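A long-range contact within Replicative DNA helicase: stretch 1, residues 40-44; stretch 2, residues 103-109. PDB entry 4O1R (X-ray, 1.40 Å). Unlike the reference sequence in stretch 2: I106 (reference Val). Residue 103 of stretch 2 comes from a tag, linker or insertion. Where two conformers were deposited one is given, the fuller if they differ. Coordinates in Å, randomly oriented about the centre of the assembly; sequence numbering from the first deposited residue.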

# COMPACT_ATOMS: atom_id res chain seq x y z
N THR A 40 -9.29 -7.87 13.44
CA THR A 40 -9.82 -6.79 14.27
C THR A 40 -10.24 -5.59 13.43
O THR A 40 -10.95 -4.70 13.91
N MET A 41 -9.79 -5.57 12.17
CA MET A 41 -9.94 -4.41 11.29
C MET A 41 -9.36 -3.14 11.91
O MET A 41 -9.90 -2.05 11.77
N GLN A 42 -8.23 -3.31 12.60
CA GLN A 42 -7.53 -2.21 13.23
C GLN A 42 -6.09 -2.19 12.74
O GLN A 42 -5.52 -3.24 12.44
N LEU A 43 -5.52 -1.00 12.68
CA LEU A 43 -4.11 -0.85 12.35
C LEU A 43 -3.22 -1.29 13.51
O LEU A 43 -3.54 -1.06 14.68
N GLU A 44 -2.11 -1.94 13.17
CA GLU A 44 -1.13 -2.43 14.14
C GLU A 44 0.27 -2.20 13.61
O GLU A 44 0.49 -2.10 12.41
N GLY A 103 -6.55 7.56 15.04
CA GLY A 103 -7.05 6.31 15.60
C GLY A 103 -6.56 5.13 14.79
O GLY A 103 -5.66 5.26 13.95
N SER A 104 -7.15 3.96 15.05
CA SER A 104 -6.69 2.72 14.44
C SER A 104 -7.74 2.08 13.54
O SER A 104 -7.56 0.94 13.10
N ASP A 105 -8.83 2.81 13.28
CA ASP A 105 -9.90 2.30 12.42
C ASP A 105 -9.64 2.56 10.95
O ASP A 105 -8.82 3.41 10.57
N ILE A 106 -10.38 1.83 10.13
CA ILE A 106 -10.35 2.04 8.69
C ILE A 106 -11.66 2.65 8.20
O ILE A 106 -12.70 2.61 8.89
N TYR A 107 -11.61 3.23 7.01
CA TYR A 107 -12.79 3.72 6.33
C TYR A 107 -12.73 3.22 4.89
O TYR A 107 -11.65 2.94 4.35
N TRP A 108 -13.89 3.10 4.27
CA TRP A 108 -13.99 2.58 2.91
C TRP A 108 -14.17 3.71 1.91
O TRP A 108 -15.28 4.22 1.74
N ASP A 109 -13.08 4.11 1.26
CA ASP A 109 -13.12 5.25 0.35
C ASP A 109 -13.40 4.79 -1.07
O ASP A 109 -13.00 3.71 -1.49

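The contact opens with a residue that contributes almost nothing. G103 comes from an expression tag, and its phi of 83° is a value that by itself favours glycine; with no side chain, it serves as the lead into the first real anchor.

That anchor is S104, the residue whose CA lies nearest the other stretch, 4.9 Å from the CA of L43. Its backbone does the central work: L43 N donates to S104 O at 2.8 Å with an N-H...O angle of 160°, a nearly straight bond that fixes how the two stretches sit beside each other. The same carbonyl also receives a CA-H...O contact, with Q42 CA 3.2 Å from S104 O. The CA-to-CB bond of S104 runs sideways, and chi1 in the p well places the hydroxyl where S104 OG donates to Q42 OE1 at 2.6 Å. L43, m at chi1 and t at chi2, also starts sideways; its CB comes to 4.5 Å from the CB of S104, so here the side chains brush rather than interlock, and the backbone bond carries the pairing.

D105 shows how a residue can point away and still take part. Its CA-to-CB bond leads away from stretch 1, but with chi1 at -66° (m) the carboxylate returns far enough for Q42 NE2 to donate to D105 OD1 at 2.7 Å, at an angle of 153°. Q42 is thus read by two neighbours at once: the amide oxygen accepts from the serine, the amide nitrogen gives to the aspartate. Both chi1 and chi2 of Q42 are m, and chi3 is -73°. The arrangement brings Q42 OE1 within 3.2 Å of D105 OD1, two acceptors that cannot bond to each other, a closeness accompanied by the good donors each of them has. A weak bond from Q42 NE2 to M41 O, 3.3 Å, adds a tie within stretch 1.

At I106 the chemistry turns apolar. This residue, which differs from the reference valine, points toward stretch 1, with chi1 at 62° (p) and chi2 at 91°, between wells. Its CD1 meets M41 CE at 3.8 Å. M41 begins sideways, but its three chi angles, all m, fold the thioether so that the terminal methyl reaches stretch 2. Water 1 bridges the backbones beside this apolar contact, donating to M41 O at 2.6 Å and accepting from I106 N at 2.9 Å; it links the two stretches where no direct backbone bond joins these atoms.

Y107 is out of reach of stretch 1, and its OH donates instead to D109 OD2 at 3.3 Å. W108, with chi1 m, starts sideways yet brings its ring nearer, so that M41 CE approaches W108 CZ2 obliquely at 3.9 Å. One methyl therefore serves two apolar partners, two residues apart on the strand. D109 is buried but does not touch stretch 1. The rule is an amide shared between two polar side chains, followed by a methyl shared between two apolar ones.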

# COMPACT_ATOMS: atom_id res chain seq x y z
CB THR A 40 -8.78 -6.32 15.32
OG1 THR A 40 -7.62 -5.81 14.65
CG2 THR A 40 -8.36 -7.46 16.23
CB MET A 41 -11.39 -4.24 10.80
CG MET A 41 -11.87 -5.37 9.91
SD MET A 41 -10.88 -5.58 8.41
CE MET A 41 -11.39 -4.14 7.46
CB GLN A 42 -7.53 -2.37 14.76
CG GLN A 42 -8.91 -2.46 15.40
CD GLN A 42 -9.55 -1.11 15.55
OE1 GLN A 42 -9.16 -0.32 16.41
NE2 GLN A 42 -10.56 -0.84 14.72
CB LEU A 43 -3.77 0.60 11.98
CG LEU A 43 -4.31 1.24 10.71
CD1 LEU A 43 -3.59 2.56 10.52
CD2 LEU A 43 -4.10 0.35 9.48
CB GLU A 44 -1.28 -3.94 14.36
CG GLU A 44 -2.51 -4.39 15.12
CD GLU A 44 -2.54 -5.89 15.34
OE1 GLU A 44 -1.58 -6.59 14.94
OE2 GLU A 44 -3.52 -6.37 15.93
CB SER A 104 -6.26 1.73 15.52
OG SER A 104 -7.30 1.49 16.44
CB ASP A 105 -11.25 2.92 12.78
CG ASP A 105 -11.74 2.54 14.16
OD1 ASP A 105 -11.04 1.81 14.90
OD2 ASP A 105 -12.86 2.97 14.50
CB ILE A 106 -9.97 0.74 7.90
CG1 ILE A 106 -11.00 -0.38 8.10
CG2 ILE A 106 -8.55 0.28 8.24
CD1 ILE A 106 -12.11 -0.39 7.08
CB TYR A 107 -12.98 5.23 6.47
CG TYR A 107 -12.12 6.02 5.55
CD1 TYR A 107 -12.64 6.52 4.36
CD2 TYR A 107 -10.79 6.24 5.85
CE1 TYR A 107 -11.85 7.22 3.51
CE2 TYR A 107 -9.99 6.94 4.99
CZ TYR A 107 -10.52 7.43 3.83
OH TYR A 107 -9.71 8.13 2.97
CB TRP A 108 -15.18 1.63 2.82
CG TRP A 108 -15.02 0.44 3.71
CD1 TRP A 108 -15.56 0.26 4.95
CD2 TRP A 108 -14.25 -0.74 3.43
NE1 TRP A 108 -15.18 -0.95 5.46
CE2 TRP A 108 -14.38 -1.59 4.55
CE3 TRP A 108 -13.48 -1.17 2.34
CZ2 TRP A 108 -13.75 -2.85 4.62
CZ3 TRP A 108 -12.85 -2.42 2.42
CH2 TRP A 108 -13.00 -3.24 3.55
CB ASP A 109 -11.80 6.02 0.41
CG ASP A 109 -11.93 7.48 -0.04
OD1 ASP A 109 -13.06 7.96 -0.31
OD2 ASP A 109 -10.89 8.13 -0.07
O HOH W 1 -11.88 -0.32 11.47